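Agmatinase (Burkholderia thailandensis, PDB 4DZ4) probably hydrolyses agmatine to putrescine and urea at a pair of manganese ions. Local coordinates at residues F162-D167 with D246-D251; F254-G259 with A294-E299. All coordinates share one frame; numbering follows the deposited sequence.

Interaction 1: F162-D167 with D246-D251. With MN (manganese (II) ion), chain Q; MN (manganese (II) ion), chain P.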
ATOM      1  N   PHE B 162      -1.308  28.851  -4.835  1.00  9.99           N
ATOM      2  CA  PHE B 162      -0.435  28.041  -3.979  1.00 10.06           C
ATOM      3  C   PHE B 162       0.007  26.833  -4.812  1.00  9.84           C
ATOM      4  O   PHE B 162      -0.851  26.104  -5.327  1.00  9.61           O
ATOM      5  CB  PHE B 162      -1.196  27.552  -2.747  1.00 10.10           C
ATOM      6  CG  PHE B 162      -1.547  28.629  -1.767  1.00 10.87           C
ATOM      7  CD1 PHE B 162      -0.773  28.835  -0.619  1.00 11.30           C
ATOM      8  CD2 PHE B 162      -2.680  29.421  -1.965  1.00 10.93           C
ATOM      9  CE1 PHE B 162      -1.086  29.834   0.307  1.00 12.19           C
ATOM     10  CE2 PHE B 162      -3.027  30.407  -1.026  1.00 11.47           C
ATOM     11  CZ  PHE B 162      -2.236  30.611   0.105  1.00 11.92           C
ATOM     12  N   ASP B 163       1.316  26.594  -4.946  1.00  9.84           N
ATOM     13  CA  ASP B 163       1.788  25.579  -5.897  1.00  9.88           C
ATOM     14  C   ASP B 163       3.281  25.449  -5.781  1.00  9.83           C
ATOM     15  O   ASP B 163       3.970  26.448  -5.536  1.00 10.13           O
ATOM     16  CB  ASP B 163       1.460  26.040  -7.333  1.00  9.47           C
ATOM     17  CG  ASP B 163       1.257  24.896  -8.320  1.00 10.16           C
ATOM     18  OD1 ASP B 163       2.058  23.938  -8.345  1.00 10.19           O
ATOM     19  OD2 ASP B 163       0.326  25.020  -9.147  1.00  9.88           O
ATOM     20  N   ALA B 164       3.788  24.246  -6.012  1.00  9.54           N
ATOM     21  CA  ALA B 164       5.226  24.091  -6.270  1.00  9.33           C
ATOM     22  C   ALA B 164       5.621  24.648  -7.648  1.00  9.50           C
ATOM     23  O   ALA B 164       6.810  24.887  -7.893  1.00  9.59           O
ATOM     24  CB  ALA B 164       5.622  22.608  -6.191  1.00  9.40           C
ATOM     25  N   HIS B 165       4.628  24.819  -8.539  1.00  9.29           N
ATOM     26  CA  HIS B 165       4.823  25.147  -9.965  1.00  9.58           C
ATOM     27  C   HIS B 165       4.100  26.438 -10.356  1.00  9.98           C
ATOM     28  O   HIS B 165       2.960  26.662  -9.998  1.00  9.62           O
ATOM     29  CB  HIS B 165       4.262  24.032 -10.860  1.00  9.59           C
ATOM     30  CG  HIS B 165       4.771  22.661 -10.506  1.00  9.86           C
ATOM     31  ND1 HIS B 165       4.110  21.831  -9.656  1.00 10.19           N
ATOM     32  CD2 HIS B 165       5.910  21.986 -10.917  1.00 10.44           C
ATOM     33  CE1 HIS B 165       4.821  20.681  -9.527  1.00 10.22           C
ATOM     34  NE2 HIS B 165       5.907  20.777 -10.310  1.00 10.47           N
ATOM     35  N   CYS B 166       4.766  27.249 -11.159  1.00 10.23           N
ATOM     36  CA  CYS B 166       4.187  28.524 -11.606  1.00 10.90           C
ATOM     37  C   CYS B 166       3.100  28.353 -12.660  1.00 11.27           C
ATOM     38  O   CYS B 166       2.210  29.219 -12.805  1.00 11.46           O
ATOM     39  CB  CYS B 166       5.288  29.431 -12.141  1.00 11.69           C
ATOM     40  SG  CYS B 166       6.143  28.778 -13.592  1.00 12.38           S
ATOM     41  N   ASP B 167       3.163  27.238 -13.393  1.00 11.00           N
ATOM     42  CA  ASP B 167       2.218  26.948 -14.487  1.00 11.56           C
ATOM     43  C   ASP B 167       2.119  28.079 -15.513  1.00 12.13           C
ATOM     44  O   ASP B 167       1.079  28.263 -16.167  1.00 12.62           O
ATOM     45  CB  ASP B 167       0.854  26.536 -13.914  1.00 11.66           C
ATOM     46  CG  ASP B 167       0.970  25.294 -13.002  1.00 11.47           C
ATOM     47  OD1 ASP B 167       1.955  24.527 -13.183  1.00 11.50           O
ATOM     48  OD2 ASP B 167       0.104  25.093 -12.128  1.00 12.14           O
ATOM     49  N   ASP B 246      -3.060  24.300  -5.415  1.00 10.37           N
ATOM     50  CA  ASP B 246      -2.551  23.016  -5.926  1.00 10.20           C
ATOM     51  C   ASP B 246      -1.958  22.309  -4.704  1.00  9.80           C
ATOM     52  O   ASP B 246      -1.063  22.835  -4.079  1.00  9.79           O
ATOM     53  CB  ASP B 246      -1.527  23.295  -7.040  1.00 10.67           C
ATOM     54  CG  ASP B 246      -0.860  22.001  -7.630  1.00 10.83           C
ATOM     55  OD1 ASP B 246      -0.933  20.928  -7.002  1.00 10.79           O
ATOM     56  OD2 ASP B 246      -0.242  22.100  -8.718  1.00 11.52           O
ATOM     57  N   ILE B 247      -2.512  21.152  -4.335  1.00  9.04           N
ATOM     58  CA  ILE B 247      -2.069  20.416  -3.149  1.00  9.43           C
ATOM     59  C   ILE B 247      -0.555  20.117  -3.145  1.00  9.38           C
ATOM     60  O   ILE B 247       0.043  19.968  -2.070  1.00  9.29           O
ATOM     61  CB  ILE B 247      -2.928  19.147  -2.931  1.00  9.26           C
ATOM     62  CG1 ILE B 247      -2.982  18.759  -1.418  1.00  9.94           C
ATOM     63  CG2 ILE B 247      -2.461  17.997  -3.859  1.00  9.07           C
ATOM     64  CD1 ILE B 247      -3.570  19.798  -0.475  1.00 10.40           C
ATOM     65  N   ASP B 248       0.074  20.105  -4.321  1.00  9.09           N
ATOM     66  CA  ASP B 248       1.539  19.900  -4.383  1.00  9.70           C
ATOM     67  C   ASP B 248       2.353  21.100  -3.885  1.00  9.58           C
ATOM     68  O   ASP B 248       3.581  21.040  -3.815  1.00  9.84           O
ATOM     69  CB  ASP B 248       2.002  19.376  -5.763  1.00 10.59           C
ATOM     70  CG  ASP B 248       2.080  20.463  -6.870  1.00 11.85           C
ATOM     71  OD1 ASP B 248       2.038  20.031  -8.051  1.00 12.34           O
ATOM     72  OD2 ASP B 248       2.158  21.688  -6.607  1.00 12.55           O
ATOM     73  N   CYS B 249       1.656  22.182  -3.515  1.00  9.89           N
ATOM     74  CA  CYS B 249       2.287  23.254  -2.702  1.00  9.87           C
ATOM     75  C   CYS B 249       2.888  22.602  -1.411  1.00  9.59           C
ATOM     76  O   CYS B 249       3.997  22.934  -0.983  1.00  9.55           O
ATOM     77  CB  CYS B 249       1.218  24.279  -2.301  1.00 10.92           C
ATOM     78  SG  CYS B 249       1.913  25.623  -1.313  1.00 13.45           S
ATOM     79  N   LEU B 250       2.157  21.646  -0.844  1.00  8.90           N
ATOM     80  CA  LEU B 250       2.601  20.970   0.364  1.00  8.76           C
ATOM     81  C   LEU B 250       3.750  20.024   0.017  1.00  8.29           C
ATOM     82  O   LEU B 250       3.796  19.473  -1.091  1.00  8.56           O
ATOM     83  CB  LEU B 250       1.440  20.168   0.997  1.00  9.08           C
ATOM     84  CG  LEU B 250       0.206  21.012   1.308  1.00  9.38           C
ATOM     85  CD1 LEU B 250      -0.873  20.166   1.992  1.00  9.77           C
ATOM     86  CD2 LEU B 250       0.559  22.213   2.178  1.00 10.35           C
ATOM     87  N   ASP B 251       4.675  19.868   0.955  1.00  8.28           N
ATOM     88  CA  ASP B 251       5.729  18.884   0.795  1.00  7.96           C
ATOM     89  C   ASP B 251       5.121  17.511   0.533  1.00  7.85           C
ATOM     90  O   ASP B 251       4.074  17.209   1.078  1.00  7.61           O
ATOM     91  CB  ASP B 251       6.627  18.830   2.032  1.00  8.51           C
ATOM     92  CG  ASP B 251       7.923  18.069   1.737  1.00  8.80           C
ATOM     93  OD1 ASP B 251       8.877  18.661   1.187  1.00  9.06           O
ATOM     94  OD2 ASP B 251       7.923  16.846   1.965  1.00  9.49           O
TER
HETATM   95 MN    MN Q 402       1.884  21.957  -9.070  1.00 13.04          MN
HETATM   96 MN    MN P 401      -0.261  23.664 -10.768  0.78 14.69          MN
HETATM   97  O   HOH W   1       1.348  22.588 -10.971  1.00 13.72           O

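Interaction 2: F254-G259 with A294-E299. With EDO (1,2-ethanediol), chain V.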
ATOM      1  N   PHE B 254       3.454  15.597   3.375  1.00  8.55           N
ATOM      2  CA  PHE B 254       2.102  15.954   3.758  1.00  8.39           C
ATOM      3  C   PHE B 254       1.128  15.674   2.622  1.00  8.24           C
ATOM      4  O   PHE B 254      -0.066  15.437   2.880  1.00  8.64           O
ATOM      5  CB  PHE B 254       2.035  17.452   4.090  1.00  8.90           C
ATOM      6  CG  PHE B 254       2.951  17.849   5.200  1.00  9.13           C
ATOM      7  CD1 PHE B 254       2.521  17.796   6.535  1.00  9.42           C
ATOM      8  CD2 PHE B 254       4.254  18.269   4.919  1.00  9.67           C
ATOM      9  CE1 PHE B 254       3.387  18.145   7.562  1.00  9.90           C
ATOM     10  CE2 PHE B 254       5.128  18.588   5.949  1.00  9.97           C
ATOM     11  CZ  PHE B 254       4.693  18.541   7.267  1.00 10.27           C
ATOM     12  N   ALA B 255       1.626  15.681   1.379  1.00  7.89           N
ATOM     13  CA  ALA B 255       0.738  15.525   0.209  1.00  7.81           C
ATOM     14  C   ALA B 255       1.408  14.543  -0.779  1.00  7.58           C
ATOM     15  O   ALA B 255       1.836  14.951  -1.862  1.00  7.90           O
ATOM     16  CB  ALA B 255       0.494  16.898  -0.466  1.00  8.05           C
ATOM     17  N   PRO B 256       1.489  13.252  -0.403  1.00  7.82           N
ATOM     18  CA  PRO B 256       2.116  12.276  -1.328  1.00  7.76           C
ATOM     19  C   PRO B 256       1.228  11.988  -2.542  1.00  7.86           C
ATOM     20  O   PRO B 256       1.727  11.550  -3.600  1.00  8.03           O
ATOM     21  CB  PRO B 256       2.256  11.012  -0.461  1.00  8.27           C
ATOM     22  CG  PRO B 256       1.200  11.145   0.629  1.00  7.93           C
ATOM     23  CD  PRO B 256       1.229  12.640   0.926  1.00  7.72           C
ATOM     24  N   GLY B 257      -0.072  12.210  -2.366  1.00  7.95           N
ATOM     25  CA  GLY B 257      -1.072  11.863  -3.372  1.00  8.75           C
ATOM     26  C   GLY B 257      -1.225  12.944  -4.415  1.00  9.03           C
ATOM     27  O   GLY B 257      -2.249  13.593  -4.485  1.00  8.99           O
ATOM     28  N   THR B 258      -0.209  13.105  -5.253  1.00  9.29           N
ATOM     29  CA  THR B 258      -0.255  14.146  -6.273  1.00  9.37           C
ATOM     30  C   THR B 258       0.597  13.730  -7.473  1.00  8.98           C
ATOM     31  O   THR B 258       1.474  12.869  -7.355  1.00  9.56           O
ATOM     32  CB  THR B 258       0.116  15.526  -5.660  1.00 10.29           C
ATOM     33  OG1 THR B 258      -0.409  16.580  -6.499  1.00 11.52           O
ATOM     34  CG2 THR B 258       1.649  15.661  -5.459  1.00  9.92           C
ATOM     35  N   GLY B 259       0.316  14.303  -8.641  1.00  8.90           N
ATOM     36  CA  GLY B 259       0.952  13.834  -9.879  1.00  9.15           C
ATOM     37  C   GLY B 259       2.378  14.315 -10.106  1.00  9.06           C
ATOM     38  O   GLY B 259       3.130  13.663 -10.826  1.00  8.81           O
ATOM     39  N   ALA B 294      -4.860   7.592  -6.022  1.00  9.28           N
ATOM     40  CA  ALA B 294      -4.045   6.370  -6.244  1.00  9.62           C
ATOM     41  C   ALA B 294      -2.657   6.497  -5.637  1.00  9.11           C
ATOM     42  O   ALA B 294      -2.034   5.490  -5.358  1.00  9.96           O
ATOM     43  CB  ALA B 294      -3.929   6.062  -7.728  1.00 10.19           C
ATOM     44  N   TYR B 295      -2.170   7.739  -5.474  1.00  8.62           N
ATOM     45  CA  TYR B 295      -0.863   7.994  -4.842  1.00  8.56           C
ATOM     46  C   TYR B 295      -1.002   8.489  -3.411  1.00  8.46           C
ATOM     47  O   TYR B 295      -0.006   8.767  -2.757  1.00  8.30           O
ATOM     48  CB  TYR B 295      -0.089   9.019  -5.658  1.00  8.40           C
ATOM     49  CG  TYR B 295       0.342   8.414  -6.986  1.00  8.58           C
ATOM     50  CD1 TYR B 295       1.492   7.637  -7.065  1.00  9.39           C
ATOM     51  CD2 TYR B 295      -0.434   8.583  -8.133  1.00  8.97           C
ATOM     52  CE1 TYR B 295       1.864   7.037  -8.262  1.00  9.67           C
ATOM     53  CE2 TYR B 295      -0.062   7.989  -9.337  1.00  9.69           C
ATOM     54  CZ  TYR B 295       1.089   7.228  -9.392  1.00  9.95           C
ATOM     55  OH  TYR B 295       1.449   6.624 -10.595  1.00 10.98           O
ATOM     56  N   ASP B 296      -2.236   8.605  -2.919  1.00  8.67           N
ATOM     57  CA  ASP B 296      -2.418   9.033  -1.528  1.00  8.58           C
ATOM     58  C   ASP B 296      -2.080   7.914  -0.532  1.00  9.51           C
ATOM     59  O   ASP B 296      -2.048   6.711  -0.877  1.00  9.60           O
ATOM     60  CB  ASP B 296      -3.843   9.543  -1.292  1.00  8.40           C
ATOM     61  CG  ASP B 296      -3.922  10.598  -0.203  1.00  8.46           C
ATOM     62  OD1 ASP B 296      -2.894  10.876   0.472  1.00  8.58           O
ATOM     63  OD2 ASP B 296      -5.014  11.182  -0.036  1.00  8.23           O
ATOM     64  N   GLN B 297      -1.807   8.317   0.691  1.00  9.61           N
ATOM     65  CA  GLN B 297      -1.436   7.351   1.729  1.00 10.53           C
ATOM     66  C   GLN B 297      -2.316   7.627   2.931  1.00 10.44           C
ATOM     67  O   GLN B 297      -2.202   8.697   3.536  1.00 10.03           O
ATOM     68  CB  GLN B 297       0.062   7.472   2.053  1.00 11.82           C
ATOM     69  CG  GLN B 297       0.962   7.290   0.795  1.00 12.93           C
ATOM     70  CD  GLN B 297       0.915   5.842   0.271  1.00 14.56           C
ATOM     71  OE1 GLN B 297       0.393   4.944   0.961  1.00 16.17           O
ATOM     72  NE2 GLN B 297       1.447   5.602  -0.938  1.00 15.37           N
ATOM     73  N   SER B 298      -3.222   6.687   3.254  1.00 10.23           N
ATOM     74  CA  SER B 298      -4.159   6.876   4.355  1.00 10.66           C
ATOM     75  C   SER B 298      -4.911   8.217   4.254  1.00 10.20           C
ATOM     76  O   SER B 298      -5.190   8.873   5.271  1.00 10.41           O
ATOM     77  CB  SER B 298      -3.441   6.747   5.703  1.00 10.78           C
ATOM     78  OG  SER B 298      -2.900   5.438   5.800  1.00 11.84           O
ATOM     79  N   GLU B 299      -5.200   8.594   3.009  1.00  9.82           N
ATOM     80  CA  GLU B 299      -5.973   9.789   2.673  1.00  9.58           C
ATOM     81  C   GLU B 299      -5.373  11.096   3.151  1.00  9.16           C
ATOM     82  O   GLU B 299      -6.070  12.124   3.126  1.00  9.22           O
ATOM     83  CB  GLU B 299      -7.406   9.706   3.227  1.00 10.92           C
ATOM     84  CG  GLU B 299      -8.205   8.490   2.810  1.00 12.36           C
ATOM     85  CD  GLU B 299      -9.593   8.577   3.390  1.00 14.24           C
ATOM     86  OE1 GLU B 299      -9.737   8.528   4.645  1.00 15.54           O
ATOM     87  OE2 GLU B 299     -10.538   8.770   2.603  1.00 15.48           O
TER
HETATM   88  C1  EDO V 407     -11.794   5.815   5.627  1.00 23.07           C
HETATM   89  O1  EDO V 407     -10.422   6.200   5.729  1.00 20.39           O
HETATM   90  C2  EDO V 407     -12.355   6.128   4.233  1.00 21.45           C
HETATM   91  O2  EDO V 407     -12.570   7.549   4.069  1.00 22.33           O

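Interaction 1: F162-D167 with D246-D251
D246 OD2 is shared by two manganese ions, at 2.2 Å from the ion of chain Q and a longer 2.6 Å from that of chain P. D163, from the other segment, bridges the same pair with separate oxygens, OD1 to chain Q and OD2 to chain P, and the two carboxylate planes are turned 73° apart. The shared metals probably offset the repulsion to be expected between these closely spaced oxygens. D248 grips the chain Q ion with both oxygens, unevenly: OD1 lies at 2.2 Å and OD2 at 2.5 Å. The looser OD2 also accepts the A164 N-H across the contact, at 3.1 Å from A164 N, nearly along its C-O axis. H165 presents ND1 to this ion, while the carboxylate of D248 lies at the edge of the imidazole ring, the two planes 62° apart. Water 1 joins the two ions and donates to D167 OD1, while D167 OD2 binds the chain P ion, whose shell H139 helps to complete.

This is the binuclear manganese centre of the arginase fold, set in loops at the C-terminal ends of the neighbouring parallel strands 158-162 and 240-246. Sheet pairing reaches the edge of the site through the D246 N to F162 O bond of 2.9 Å. Each loop then closes an Asx turn on its own aspartate: D163 OD1, itself metal-bound, accepts from H165 N, and D246 OD1, the oxygen not bound to metal, from D248 N. Both bonds arrive from above the carboxylate plane and probably restrain the carboxylates. C249 CB packs 3.5 Å from D163 N. With chi1 at -180°, C249 SG is anti to its backbone N; it touches F162 CB and lies at the edge of the phenyl ring, near its plane.

Interaction 2: F254-G259 with A294-E299
G257 and Y295 meet backbone to backbone, with G257 CA only 3.3 Å from Y295 O in a CA-H...O contact. The approach continues to D296, and the CA atoms of G257 and D296 are 3.6 Å apart. No conventional hydrogen bond joins the segments, and the carbonyl oxygens of P256 and Y295 are simply two acceptors in proximity. G257 is the centre of an inverse gamma turn closed by a weak bond from T258 N to P256 O. Y295 CB packs against this turn, 3.7 Å from P256 O, but its ring leads away to a cation-pi contact with R63.

Beside this close backbone crossing, the side-chain contact is looser. The pyrrolidine ring of P256 points toward the other segment and lays CG 3.9 Å from Q297 CG, with CB of each residue adding to the apolar patch. Q297 reaches it with CG anti to its own carbonyl carbon (chi1 -56°). D296 OD1 accepts from Q297 N at 2.8 Å, from above the carboxylate plane, and is also hydrogen-bonded to T301 OG1, which bonds G257 N as well and so ties both segments to the start of helix 300-323.

Farther along, the 294-299 loop turns from its partner to the subunit boundary. E299 makes a salt bridge with R63 of a neighbouring subunit, and both its carboxylate oxygens hold a 1,2-ethanediol, probably from the crystallisation liquor. The arrangement joins the loops that follow two adjacent parallel strands, 240-246 and 282-289, in the alpha/beta arginase fold, on the side of the hexamer interface.

Both interactions use the long loop after strand 240-246, first against the loop of strand 158-162 and then against that of strand 282-289, its neighbours on either side in the sheet. Interaction 1 is buried and built on charge: carboxylates and an imidazole converge on metal ions. Interaction 2, about 14 Å away between centres, is only partly buried, relies on close backbone packing and apolar contacts, and runs out to other subunits. They touch directly where T258 CG2 packs 3.7 Å from D248 CB and A255 CB meets L250 CB, which sets the inverse gamma turn at G257 close to the metal-binding loop.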